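Local coordinates for mandelate racemase/muconate lactonizing enzyme family protein (Roseovarius sp. TM1035, PDB 3T9P) that is of unproven function but, as an enolase-superfamily member, probably acts as an isomerase, racemase or lyase on a carboxylate substrate, at residues M23-L28 with P71-T76; R27-C32 with Y383-R388; T55-I60 with G97-R102; G255-C260 with V281-G286. One frame throughout, in Å; residues are numbered along the deposited sequence.

Contact 1. Residues M23-L28 with P71-T76; sequences MRIARL and PHALGT
Ile25 N donates to Thr76 O at 2.8 Å, and Gly75 N donates back to Ile25 O, so both polar backbone atoms of Ile25 are paired with the type II turn Ala73 to Thr76. The side chain of Ile25 runs alongside that of Thr76, its CD1 3.5 Å from Thr76 OG1. Thr76 OG1 is turned back into the turn and donates to Ala73 O at 2.7 Å. With CG1 set beside its own backbone N (chi1 -57°), Ile25 also brings CD1 to 4.2 Å from Ala73 CB. The side chains of Ile25 and Leu74 cross at about a right angle, CG2 touching Leu74 CD2. Shortening Ile25 to an alanine is likely to leave Ala73 CB and Leu74 CD2 with less apolar cover. On the outside, Arg24 bends at chi2 and chi3 so that NE reaches Gly75 O at 3.1 Å. That oxygen lies at the edge of the guanidinium, in its plane, while NE stands above the carbonyl plane. Leu28 CD1 adds a contact to Ala73 CB at 4.1 Å. The arrangement ties the exit turn of helix 58-73 to the start of strand 25-32, in the alpha+beta N-terminal capping domain of the enolase superfamily.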
loop_
_atom_site.group_PDB
_atom_site.type_symbol
_atom_site.label_atom_id
_atom_site.label_comp_id
_atom_site.label_asym_id
_atom_site.label_seq_id
_atom_site.Cartn_x
_atom_site.Cartn_y
_atom_site.Cartn_z
ATOM N N MET A 23 -10.484 -1.588 -30.333
ATOM C CA MET A 23 -9.011 -1.332 -30.394
ATOM C C MET A 23 -8.261 -1.752 -29.106
ATOM O O MET A 23 -8.888 -1.868 -28.041
ATOM C CB MET A 23 -8.730 0.135 -30.737
ATOM C CG MET A 23 -9.544 1.143 -29.998
ATOM S SD MET A 23 -9.036 2.841 -30.480
ATOM C CE MET A 23 -9.331 2.832 -32.216
ATOM N N ARG A 24 -6.963 -1.943 -29.237
ATOM C CA ARG A 24 -6.161 -2.587 -28.205
ATOM C C ARG A 24 -5.073 -1.613 -27.874
ATOM O O ARG A 24 -4.619 -0.880 -28.746
ATOM C CB ARG A 24 -5.490 -3.894 -28.743
ATOM C CG ARG A 24 -6.438 -5.098 -29.204
ATOM C CD ARG A 24 -7.742 -5.324 -28.394
ATOM N NE ARG A 24 -7.544 -6.280 -27.311
ATOM C CZ ARG A 24 -8.500 -6.899 -26.591
ATOM N NH1 ARG A 24 -9.826 -6.689 -26.797
ATOM N NH2 ARG A 24 -8.108 -7.752 -25.620
ATOM N N ILE A 25 -4.550 -1.667 -26.639
ATOM C CA ILE A 25 -3.381 -0.838 -26.278
ATOM C C ILE A 25 -2.060 -1.319 -26.974
ATOM O O ILE A 25 -1.601 -2.463 -26.749
ATOM C CB ILE A 25 -3.146 -0.772 -24.669
ATOM C CG1 ILE A 25 -4.417 -0.254 -24.051
ATOM C CG2 ILE A 25 -1.876 0.104 -24.349
ATOM C CD1 ILE A 25 -4.565 -0.368 -22.529
ATOM N N ALA A 26 -1.400 -0.418 -27.675
ATOM C CA ALA A 26 -0.136 -0.727 -28.323
ATOM C C ALA A 26 1.139 -0.246 -27.666
ATOM O O ALA A 26 2.125 -0.893 -27.733
ATOM C CB ALA A 26 -0.161 -0.283 -29.759
ATOM N N ARG A 27 1.117 0.850 -27.005
ATOM C CA ARG A 27 2.270 1.565 -26.517
ATOM C C ARG A 27 1.922 2.421 -25.297
ATOM O O ARG A 27 0.843 2.976 -25.206
ATOM C CB ARG A 27 2.861 2.444 -27.621
ATOM C CG ARG A 27 4.113 3.200 -27.208
ATOM C CD ARG A 27 4.836 3.880 -28.359
ATOM N NE ARG A 27 5.393 2.915 -29.303
ATOM C CZ ARG A 27 4.899 2.685 -30.510
ATOM N NH1 ARG A 27 3.833 3.354 -30.933
ATOM N NH2 ARG A 27 5.470 1.787 -31.304
ATOM N N LEU A 28 2.791 2.436 -24.355
ATOM C CA LEU A 28 2.665 3.255 -23.168
ATOM C C LEU A 28 3.996 3.920 -22.894
ATOM O O LEU A 28 4.949 3.257 -22.733
ATOM C CB LEU A 28 2.183 2.453 -21.951
ATOM C CG LEU A 28 0.717 2.001 -21.948
ATOM C CD1 LEU A 28 0.434 0.907 -21.036
ATOM C CD2 LEU A 28 -0.303 3.081 -21.759
ATOM N N PRO A 71 3.093 -4.171 -18.443
ATOM C CA PRO A 71 3.097 -5.536 -19.001
ATOM C C PRO A 71 1.737 -6.162 -19.050
ATOM O O PRO A 71 1.483 -6.995 -19.946
ATOM C CB PRO A 71 4.030 -6.331 -18.053
ATOM C CG PRO A 71 5.032 -5.251 -17.653
ATOM C CD PRO A 71 4.064 -4.065 -17.325
ATOM N N HIS A 72 0.841 -5.778 -18.132
ATOM C CA HIS A 72 -0.443 -6.371 -18.084
ATOM C C HIS A 72 -1.424 -5.624 -18.983
ATOM O O HIS A 72 -2.461 -6.184 -19.351
ATOM C CB HIS A 72 -0.980 -6.381 -16.624
ATOM C CG HIS A 72 -0.020 -7.016 -15.676
ATOM N ND1 HIS A 72 0.363 -8.334 -15.792
ATOM C CD2 HIS A 72 0.668 -6.510 -14.632
ATOM C CE1 HIS A 72 1.295 -8.601 -14.885
ATOM N NE2 HIS A 72 1.470 -7.519 -14.145
ATOM N N ALA A 73 -1.142 -4.361 -19.279
ATOM C CA ALA A 73 -2.101 -3.544 -20.031
ATOM C C ALA A 73 -1.858 -3.615 -21.571
ATOM O O ALA A 73 -2.792 -3.472 -22.303
ATOM C CB ALA A 73 -1.990 -2.080 -19.614
ATOM N N LEU A 74 -0.627 -3.769 -22.019
ATOM C CA LEU A 74 -0.324 -3.959 -23.471
ATOM C C LEU A 74 -1.202 -5.065 -24.087
ATOM O O LEU A 74 -1.374 -6.150 -23.452
ATOM C CB LEU A 74 1.169 -4.307 -23.638
ATOM C CG LEU A 74 2.035 -3.087 -23.360
ATOM C CD1 LEU A 74 3.469 -3.441 -23.430
ATOM C CD2 LEU A 74 1.786 -1.778 -24.223
ATOM N N GLY A 75 -1.821 -4.775 -25.242
ATOM C CA GLY A 75 -2.632 -5.752 -25.983
ATOM C C GLY A 75 -4.021 -5.881 -25.443
ATOM O O GLY A 75 -4.816 -6.696 -25.978
ATOM N N THR A 76 -4.385 -5.121 -24.397
ATOM C CA THR A 76 -5.739 -5.252 -23.857
ATOM C C THR A 76 -6.697 -4.216 -24.502
ATOM O O THR A 76 -6.211 -3.312 -25.154
ATOM C CB THR A 76 -5.801 -5.090 -22.252
ATOM O OG1 THR A 76 -5.441 -3.750 -21.932
ATOM C CG2 THR A 76 -4.852 -6.101 -21.570
#

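Contact 2. Residues R27-C32 with Y383-R388; sequences RLETFC and YQVSER. With SO4 (sulfate ion), chain D.
Residues 27-32 and 383-387 pair as antiparallel strands in the sheet of the N-terminal capping domain. Leu28 with Ser386 and Thr30 with Gln384 are the hydrogen-bonded pairs, and Leu28 N to Ser386 O measures 2.9 Å. The tighter side is the face of Leu28 and Thr30, which is covered by helix 58-73. There His66 bonds to both Thr30 OG1 and Ser386 OG. The looser side is the outer strand, 383-387, where Tyr383, Gln384 and Glu387 are exposed. Gln384 NE2 donates to a sulfate oxygen, O4, at 2.9 Å. Arg67 binds the same ion, probably from the crystallisation liquor. On the other face, Tyr383 brings CD1 over one face of the Phe31 ring, 3.5 Å from Phe31 CE2, with the ring planes at 59°. Val385 CG2 touches both Arg27 CG and Glu29 CG. Glu387 forms a salt bridge with Arg27, but the position of its OE2 is doubtful. Glu29, on this same face, is nevertheless buried and has a second partner in Arg40, through OE1. Tyr383, with CG opposite its backbone N (chi1 178°), reaches diagonally across to Glu29 on the neighbouring strand, and Tyr383 OH donates to the anti lone pair of Glu29 OE2 at 2.6 Å.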
loop_
_atom_site.group_PDB
_atom_site.type_symbol
_atom_site.label_atom_id
_atom_site.label_comp_id
_atom_site.label_asym_id
_atom_site.label_seq_id
_atom_site.Cartn_x
_atom_site.Cartn_y
_atom_site.Cartn_z
ATOM N N ARG A 27 1.117 0.850 -27.005
ATOM C CA ARG A 27 2.270 1.565 -26.517
ATOM C C ARG A 27 1.922 2.421 -25.297
ATOM O O ARG A 27 0.843 2.976 -25.206
ATOM C CB ARG A 27 2.861 2.444 -27.621
ATOM C CG ARG A 27 4.113 3.200 -27.208
ATOM C CD ARG A 27 4.836 3.880 -28.359
ATOM N NE ARG A 27 5.393 2.915 -29.303
ATOM C CZ ARG A 27 4.899 2.685 -30.510
ATOM N NH1 ARG A 27 3.833 3.354 -30.933
ATOM N NH2 ARG A 27 5.470 1.787 -31.304
ATOM N N LEU A 28 2.791 2.436 -24.355
ATOM C CA LEU A 28 2.665 3.255 -23.168
ATOM C C LEU A 28 3.996 3.920 -22.894
ATOM O O LEU A 28 4.949 3.257 -22.733
ATOM C CB LEU A 28 2.183 2.453 -21.951
ATOM C CG LEU A 28 0.717 2.001 -21.948
ATOM C CD1 LEU A 28 0.434 0.907 -21.036
ATOM C CD2 LEU A 28 -0.303 3.081 -21.759
ATOM N N GLU A 29 3.983 5.234 -22.845
ATOM C CA GLU A 29 5.126 6.056 -22.621
ATOM C C GLU A 29 4.983 6.955 -21.387
ATOM O O GLU A 29 3.963 7.491 -21.161
ATOM C CB GLU A 29 5.361 6.950 -23.830
ATOM C CG GLU A 29 5.606 6.298 -25.099
ATOM C CD GLU A 29 5.372 7.219 -26.271
ATOM O OE1 GLU A 29 4.230 7.474 -26.578
ATOM O OE2 GLU A 29 6.334 7.648 -26.843
ATOM N N THR A 30 6.050 7.096 -20.629
ATOM C CA THR A 30 6.124 7.984 -19.503
ATOM C C THR A 30 7.232 9.049 -19.653
ATOM O O THR A 30 8.281 8.788 -20.160
ATOM C CB THR A 30 6.350 7.222 -18.164
ATOM O OG1 THR A 30 7.577 6.506 -18.217
ATOM C CG2 THR A 30 5.138 6.285 -17.836
ATOM N N PHE A 31 6.943 10.244 -19.205
ATOM C CA PHE A 31 7.856 11.339 -19.188
ATOM C C PHE A 31 7.789 11.872 -17.762
ATOM O O PHE A 31 6.786 12.361 -17.359
ATOM C CB PHE A 31 7.413 12.453 -20.159
ATOM C CG PHE A 31 7.226 12.034 -21.595
ATOM C CD1 PHE A 31 6.155 11.317 -21.993
ATOM C CD2 PHE A 31 8.071 12.450 -22.554
ATOM C CE1 PHE A 31 5.984 10.983 -23.295
ATOM C CE2 PHE A 31 7.889 12.092 -23.830
ATOM C CZ PHE A 31 6.851 11.352 -24.191
ATOM N N CYS A 32 8.882 11.805 -17.034
ATOM C CA CYS A 32 8.919 12.204 -15.637
ATOM C C CYS A 32 10.111 13.014 -15.162
ATOM O O CYS A 32 11.094 13.081 -15.805
ATOM C CB CYS A 32 8.812 10.951 -14.766
ATOM S SG CYS A 32 10.056 9.689 -15.119
ATOM N N TYR A 383 12.406 9.898 -20.230
ATOM C CA TYR A 383 11.511 9.151 -21.107
ATOM C C TYR A 383 11.623 7.646 -20.869
ATOM O O TYR A 383 12.742 7.152 -20.768
ATOM C CB TYR A 383 11.837 9.460 -22.581
ATOM C CG TYR A 383 11.015 8.714 -23.585
ATOM C CD1 TYR A 383 9.647 9.046 -23.809
ATOM C CD2 TYR A 383 11.582 7.700 -24.334
ATOM C CE1 TYR A 383 8.889 8.349 -24.767
ATOM C CE2 TYR A 383 10.822 7.009 -25.298
ATOM C CZ TYR A 383 9.503 7.339 -25.512
ATOM O OH TYR A 383 8.739 6.645 -26.454
ATOM N N GLN A 384 10.507 6.898 -20.882
ATOM C CA GLN A 384 10.594 5.467 -20.885
ATOM C C GLN A 384 9.423 4.890 -21.641
ATOM O O GLN A 384 8.292 5.426 -21.589
ATOM C CB GLN A 384 10.781 4.931 -19.417
ATOM C CG GLN A 384 10.851 3.374 -19.335
ATOM C CD GLN A 384 11.179 2.849 -17.908
ATOM O OE1 GLN A 384 11.354 3.638 -16.991
ATOM N NE2 GLN A 384 11.299 1.484 -17.749
ATOM N N VAL A 385 9.623 3.807 -22.385
ATOM C CA VAL A 385 8.529 3.295 -23.183
ATOM C C VAL A 385 8.325 1.796 -23.034
ATOM O O VAL A 385 9.301 1.042 -22.876
ATOM C CB VAL A 385 8.738 3.677 -24.723
ATOM C CG1 VAL A 385 10.099 3.088 -25.228
ATOM C CG2 VAL A 385 7.571 3.190 -25.544
ATOM N N SER A 386 7.072 1.329 -23.050
ATOM C CA SER A 386 6.804 -0.095 -23.156
ATOM C C SER A 386 5.911 -0.332 -24.369
ATOM O O SER A 386 4.917 0.407 -24.566
ATOM C CB SER A 386 6.015 -0.582 -21.881
ATOM O OG SER A 386 6.830 -0.527 -20.699
ATOM N N GLU A 387 6.205 -1.360 -25.175
ATOM C CA GLU A 387 5.355 -1.669 -26.367
ATOM C C GLU A 387 5.257 -3.126 -26.720
ATOM O O GLU A 387 6.112 -3.869 -26.301
ATOM C CB GLU A 387 5.797 -0.936 -27.623
ATOM C CG GLU A 387 7.256 -1.019 -28.011
ATOM C CD GLU A 387 7.621 0.203 -28.900
ATOM O OE1 GLU A 387 8.842 0.487 -29.009
ATOM O OE2 GLU A 387 6.669 0.895 -29.424
ATOM N N ARG A 388 4.138 -3.490 -27.377
ATOM C CA ARG A 388 3.866 -4.727 -28.202
ATOM C C ARG A 388 2.460 -5.294 -27.966
ATOM O O ARG A 388 1.423 -4.592 -28.097
ATOM C CB ARG A 388 4.971 -5.849 -28.099
HETATM S S SO4 D . 13.839 0.031 -15.118
HETATM O O1 SO4 D . 14.405 -0.461 -16.390
HETATM O O2 SO4 D . 13.642 -1.192 -14.333
HETATM O O3 SO4 D . 14.766 0.975 -14.478
HETATM O O4 SO4 D . 12.522 0.708 -15.268
#

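Contact 3. Residues T55-I60 with G97-R102; sequences TYNADI and GSYLRR
Polar contacts gather round Arg102 and the carbonyls of Thr55 and Tyr56. Arg102 NH1 lies 3.0 Å from Thr55 O, which sits at the edge of the guanidinium. A water donates to Tyr56 O at 2.7 Å and accepts a weak bond from Arg102 NH1. One helical turn back, Ser98 OG accepts from Arg102 NE at 2.9 Å, close to the guanidinium plane. The chain of Arg102 is extended from CG to NE (chi2 177°), which carries the group across to the loop before helix 58-73. Van der Waals packing centres on Tyr99. Ile60 CG2 comes obliquely to the ring, 3.9 Å from Tyr99 CE1, and Ile60 CD1 touches Tyr99 OH. Asn57 CB packs on the same Tyr99 OH at 3.4 Å. That hydroxyl hydrogen-bonds to Gln68 of the second subunit, whose Tyr95 ring also meets the Tyr99 ring. The contact thus joins the first turns of two helices of the capping domain at the subunit interface. With its NE and NH2 donating to Ser98 OG and to Lys94 O of the second subunit, the Arg102 guanidinium is probably held in one orientation, its positive charge set beside backbone oxygens.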
loop_
_atom_site.group_PDB
_atom_site.type_symbol
_atom_site.label_atom_id
_atom_site.label_comp_id
_atom_site.label_asym_id
_atom_site.label_seq_id
_atom_site.Cartn_x
_atom_site.Cartn_y
_atom_site.Cartn_z
ATOM N N THR A 55 1.416 12.742 -8.451
ATOM C CA THR A 55 2.571 13.558 -8.158
ATOM C C THR A 55 3.335 12.986 -6.919
ATOM O O THR A 55 2.815 12.205 -6.172
ATOM C CB THR A 55 2.192 15.007 -7.876
ATOM O OG1 THR A 55 1.126 15.054 -6.934
ATOM C CG2 THR A 55 1.818 15.746 -9.141
ATOM N N TYR A 56 4.593 13.362 -6.832
ATOM C CA TYR A 56 5.509 13.069 -5.751
ATOM C C TYR A 56 6.205 11.704 -5.887
ATOM O O TYR A 56 5.570 10.698 -5.963
ATOM C CB TYR A 56 4.909 13.297 -4.377
ATOM C CG TYR A 56 4.325 14.679 -4.170
ATOM C CD1 TYR A 56 5.142 15.803 -4.168
ATOM C CD2 TYR A 56 2.967 14.862 -4.009
ATOM C CE1 TYR A 56 4.630 17.052 -3.987
ATOM C CE2 TYR A 56 2.436 16.111 -3.828
ATOM C CZ TYR A 56 3.263 17.208 -3.839
ATOM O OH TYR A 56 2.772 18.422 -3.664
ATOM N N ASN A 57 7.524 11.719 -5.918
ATOM C CA ASN A 57 8.309 10.529 -6.131
ATOM C C ASN A 57 7.864 9.879 -7.463
ATOM O O ASN A 57 7.839 8.691 -7.608
ATOM C CB ASN A 57 8.232 9.580 -4.933
ATOM C CG ASN A 57 9.014 10.083 -3.729
ATOM O OD1 ASN A 57 8.557 9.969 -2.632
ATOM N ND2 ASN A 57 10.160 10.624 -3.949
ATOM N N ALA A 58 7.532 10.725 -8.424
ATOM C CA ALA A 58 6.975 10.346 -9.700
ATOM C C ALA A 58 7.926 9.439 -10.479
ATOM O O ALA A 58 7.493 8.596 -11.172
ATOM C CB ALA A 58 6.495 11.591 -10.544
ATOM N N ASP A 59 9.210 9.664 -10.325
ATOM C CA ASP A 59 10.237 8.857 -10.943
ATOM C C ASP A 59 10.158 7.400 -10.457
ATOM O O ASP A 59 10.169 6.525 -11.243
ATOM C CB ASP A 59 11.637 9.440 -10.734
ATOM C CG ASP A 59 12.052 9.545 -9.297
ATOM O OD1 ASP A 59 11.260 9.863 -8.472
ATOM O OD2 ASP A 59 13.188 9.339 -9.010
ATOM N N ILE A 60 10.001 7.196 -9.167
ATOM C CA ILE A 60 9.867 5.788 -8.675
ATOM C C ILE A 60 8.560 5.237 -9.237
ATOM O O ILE A 60 8.488 4.076 -9.716
ATOM C CB ILE A 60 9.900 5.795 -7.132
ATOM C CG1 ILE A 60 11.281 6.336 -6.653
ATOM C CG2 ILE A 60 9.612 4.286 -6.599
ATOM C CD1 ILE A 60 11.301 6.485 -5.022
ATOM N N GLY A 97 -1.609 -1.101 -1.874
ATOM C CA GLY A 97 -1.256 0.185 -1.185
ATOM C C GLY A 97 -0.817 1.195 -2.264
ATOM O O GLY A 97 -0.990 0.961 -3.501
ATOM N N SER A 98 -0.105 2.233 -1.828
ATOM C CA SER A 98 -0.072 3.445 -2.554
ATOM C C SER A 98 0.692 3.369 -3.910
ATOM O O SER A 98 0.207 3.876 -4.896
ATOM C CB SER A 98 0.503 4.523 -1.677
ATOM O OG SER A 98 0.546 5.769 -2.419
ATOM N N TYR A 99 1.920 2.833 -3.965
ATOM C CA TYR A 99 2.662 3.051 -5.249
ATOM C C TYR A 99 2.059 2.350 -6.436
ATOM O O TYR A 99 2.080 2.878 -7.480
ATOM C CB TYR A 99 4.100 2.563 -5.103
ATOM C CG TYR A 99 5.034 3.664 -4.654
ATOM C CD1 TYR A 99 5.396 4.682 -5.535
ATOM C CD2 TYR A 99 5.611 3.631 -3.380
ATOM C CE1 TYR A 99 6.219 5.654 -5.110
ATOM C CE2 TYR A 99 6.521 4.594 -2.962
ATOM C CZ TYR A 99 6.791 5.610 -3.852
ATOM O OH TYR A 99 7.735 6.564 -3.513
ATOM N N LEU A 100 1.481 1.186 -6.308
ATOM C CA LEU A 100 0.842 0.555 -7.459
ATOM C C LEU A 100 -0.310 1.435 -7.992
ATOM O O LEU A 100 -0.490 1.547 -9.141
ATOM C CB LEU A 100 0.310 -0.823 -7.111
ATOM C CG LEU A 100 -0.207 -1.774 -8.206
ATOM C CD1 LEU A 100 0.816 -2.324 -9.065
ATOM C CD2 LEU A 100 -1.096 -2.848 -7.681
ATOM N N ARG A 101 -1.080 1.990 -7.079
ATOM C CA ARG A 101 -2.172 2.877 -7.407
ATOM C C ARG A 101 -1.742 4.201 -8.076
ATOM O O ARG A 101 -2.311 4.646 -9.031
ATOM C CB ARG A 101 -3.011 3.148 -6.180
ATOM C CG ARG A 101 -3.604 1.896 -5.478
ATOM C CD ARG A 101 -4.022 0.773 -6.336
ATOM N NE ARG A 101 -4.708 -0.344 -5.682
ATOM C CZ ARG A 101 -5.458 -1.218 -6.314
ATOM N NH1 ARG A 101 -5.609 -1.096 -7.582
ATOM N NH2 ARG A 101 -6.054 -2.204 -5.690
ATOM N N ARG A 102 -0.655 4.738 -7.557
ATOM C CA ARG A 102 -0.096 5.975 -8.043
ATOM C C ARG A 102 0.273 5.742 -9.514
ATOM O O ARG A 102 -0.001 6.567 -10.343
ATOM C CB ARG A 102 1.183 6.304 -7.255
ATOM C CG ARG A 102 1.016 6.983 -5.887
ATOM C CD ARG A 102 2.315 7.190 -5.159
ATOM N NE ARG A 102 2.123 7.726 -3.833
ATOM C CZ ARG A 102 2.299 8.988 -3.472
ATOM N NH1 ARG A 102 2.796 9.870 -4.309
ATOM N NH2 ARG A 102 2.001 9.339 -2.247
HETATM O O HOH W 1 3.801 9.290 -7.487
#

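Contact 4. Residues G255-C260 with V281-G286; sequences GGEQDC and VMYMGG. With FMT (formic acid), chain E.
A formic acid molecule, probably from the crystallisation liquor, sits where Glu257 and Tyr283 meet. Tyr283 OH donates to its O2 at 2.6 Å, and O2 lies in the plane of the ring, at its edge. Glu257 OE2 is also 2.6 Å from formic acid O2. Lys94 of the second subunit bonds to the same molecule and forms a salt bridge with Glu257 OE2. Glu257 is extended, with CG opposite its backbone N (chi1 165°), and runs alongside Tyr283, its CG 4.0 Å from Tyr283 CE2. Glu257 O meets the ring edge at Tyr283 CD2, 3.3 Å away. A phenylalanine at Tyr283 would probably leave the formic acid without its hydroxyl donor. Farther along the loop, Cys260 CB lies 3.1 Å from Tyr283 O. Met284, bent at chi2 and chi3, curls back to set SD 3.4 Å from Asp259 O. The contact joins a loop to a short helix in the barrel domain of the enolase fold, at a pocket completed by the second subunit. Residues 255-260 lead from strand 252-255 into helix 262-270, and the short helix 281-284 runs on to helix 287-299, with Met284 packed against both longer helices.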
loop_
_atom_site.group_PDB
_atom_site.type_symbol
_atom_site.label_atom_id
_atom_site.label_comp_id
_atom_site.label_asym_id
_atom_site.label_seq_id
_atom_site.Cartn_x
_atom_site.Cartn_y
_atom_site.Cartn_z
ATOM N N GLY A 255 -12.649 13.024 5.387
ATOM C CA GLY A 255 -11.430 12.283 5.376
ATOM C C GLY A 255 -11.359 11.294 4.226
ATOM O O GLY A 255 -12.373 11.081 3.515
ATOM N N GLY A 256 -10.149 10.786 3.982
ATOM C CA GLY A 256 -9.914 9.669 3.034
ATOM C C GLY A 256 -8.814 9.923 1.997
ATOM O O GLY A 256 -8.576 9.092 1.166
ATOM N N GLU A 257 -8.224 11.112 1.985
ATOM C CA GLU A 257 -7.129 11.490 1.045
ATOM C C GLU A 257 -6.142 10.366 0.832
ATOM O O GLU A 257 -5.760 10.095 -0.335
ATOM C CB GLU A 257 -6.367 12.748 1.598
ATOM C CG GLU A 257 -5.023 13.038 0.944
ATOM C CD GLU A 257 -4.191 14.225 1.577
ATOM O OE1 GLU A 257 -4.404 14.594 2.752
ATOM O OE2 GLU A 257 -3.231 14.712 0.863
ATOM N N GLN A 258 -5.705 9.697 1.913
ATOM C CA GLN A 258 -4.675 8.678 1.780
ATOM C C GLN A 258 -5.254 7.249 1.689
ATOM O O GLN A 258 -4.494 6.268 1.700
ATOM C CB GLN A 258 -3.753 8.709 2.987
ATOM C CG GLN A 258 -2.836 9.966 3.043
ATOM C CD GLN A 258 -3.402 11.150 3.780
ATOM O OE1 GLN A 258 -4.404 11.076 4.520
ATOM N NE2 GLN A 258 -2.779 12.265 3.579
ATOM N N ASP A 259 -6.585 7.126 1.620
ATOM C CA ASP A 259 -7.152 5.782 1.526
ATOM C C ASP A 259 -7.167 5.342 0.090
ATOM O O ASP A 259 -7.759 6.046 -0.699
ATOM C CB ASP A 259 -8.594 5.826 2.093
ATOM C CG ASP A 259 -8.560 5.792 3.615
ATOM O OD1 ASP A 259 -8.338 6.832 4.289
ATOM O OD2 ASP A 259 -8.657 4.663 4.142
ATOM N N CYS A 260 -6.486 4.234 -0.268
ATOM C CA CYS A 260 -6.410 3.893 -1.674
ATOM C C CYS A 260 -6.928 2.471 -2.052
ATOM O O CYS A 260 -6.995 2.118 -3.249
ATOM C CB CYS A 260 -4.984 4.060 -2.220
ATOM S SG CYS A 260 -3.787 2.972 -1.469
ATOM N N VAL A 281 -8.049 11.413 -6.745
ATOM C CA VAL A 281 -8.114 10.607 -8.007
ATOM C C VAL A 281 -6.759 9.838 -8.235
ATOM O O VAL A 281 -6.687 8.634 -8.651
ATOM C CB VAL A 281 -8.526 11.532 -9.201
ATOM C CG1 VAL A 281 -8.338 10.771 -10.580
ATOM C CG2 VAL A 281 -9.913 11.908 -9.038
ATOM N N MET A 282 -5.677 10.565 -8.029
ATOM C CA MET A 282 -4.323 10.067 -8.417
ATOM C C MET A 282 -3.841 9.072 -7.349
ATOM O O MET A 282 -3.199 8.124 -7.715
ATOM C CB MET A 282 -3.262 11.217 -8.454
ATOM C CG MET A 282 -3.254 12.013 -9.705
ATOM S SD MET A 282 -4.739 12.147 -10.772
ATOM C CE MET A 282 -3.945 12.667 -12.328
ATOM N N TYR A 283 -4.122 9.267 -6.042
ATOM C CA TYR A 283 -3.719 8.235 -5.072
ATOM C C TYR A 283 -4.596 6.986 -5.162
ATOM O O TYR A 283 -4.238 5.895 -4.669
ATOM C CB TYR A 283 -3.814 8.783 -3.626
ATOM C CG TYR A 283 -2.912 9.919 -3.309
ATOM C CD1 TYR A 283 -1.633 9.989 -3.848
ATOM C CD2 TYR A 283 -3.309 10.908 -2.366
ATOM C CE1 TYR A 283 -0.732 11.059 -3.500
ATOM C CE2 TYR A 283 -2.456 11.933 -1.986
ATOM C CZ TYR A 283 -1.166 11.997 -2.569
ATOM O OH TYR A 283 -0.347 13.008 -2.203
ATOM N N MET A 284 -5.793 7.166 -5.685
ATOM C CA MET A 284 -6.776 6.043 -5.742
ATOM C C MET A 284 -6.453 5.040 -6.881
ATOM O O MET A 284 -6.926 3.884 -6.868
ATOM C CB MET A 284 -8.144 6.618 -6.181
ATOM C CG MET A 284 -9.003 6.984 -4.960
ATOM S SD MET A 284 -9.211 5.671 -3.724
ATOM C CE MET A 284 -9.805 4.323 -4.704
ATOM N N GLY A 285 -5.729 5.496 -7.909
ATOM C CA GLY A 285 -5.564 4.616 -9.077
ATOM C C GLY A 285 -6.378 5.042 -10.289
ATOM O O GLY A 285 -6.480 4.280 -11.249
ATOM N N GLY A 286 -7.097 6.183 -10.211
ATOM C CA GLY A 286 -7.631 6.826 -11.438
ATOM C C GLY A 286 -9.156 6.947 -11.327
ATOM O O GLY A 286 -9.718 6.823 -10.238
HETATM C C FMT E . -0.899 16.129 -1.201
HETATM O O1 FMT E . 0.014 16.759 -0.557
HETATM O O2 FMT E . -1.365 15.031 -0.859
#

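Contacts 1 and 2 share Arg27 and Leu28 on strand 25-32 and lie toward the outside of the capping domain, partly buried. Both rely on paired backbone bonds, and Leu74 of contact 1 packs on Ser386 and Glu387 of contact 2. Contacts 3 and 4 are buried, with centres about 11 Å apart, and both reach the second subunit. They depend on side chains, a water or a bound molecule, with no backbone pairing between their segments. Helix 58-73 serves contact 3 near its start and contact 1 at its end. Contact 3 belongs to the capping domain and contact 4 to the barrel. The two domains meet there, Arg102 NH2 lying 3.5 Å from Tyr283 CE1.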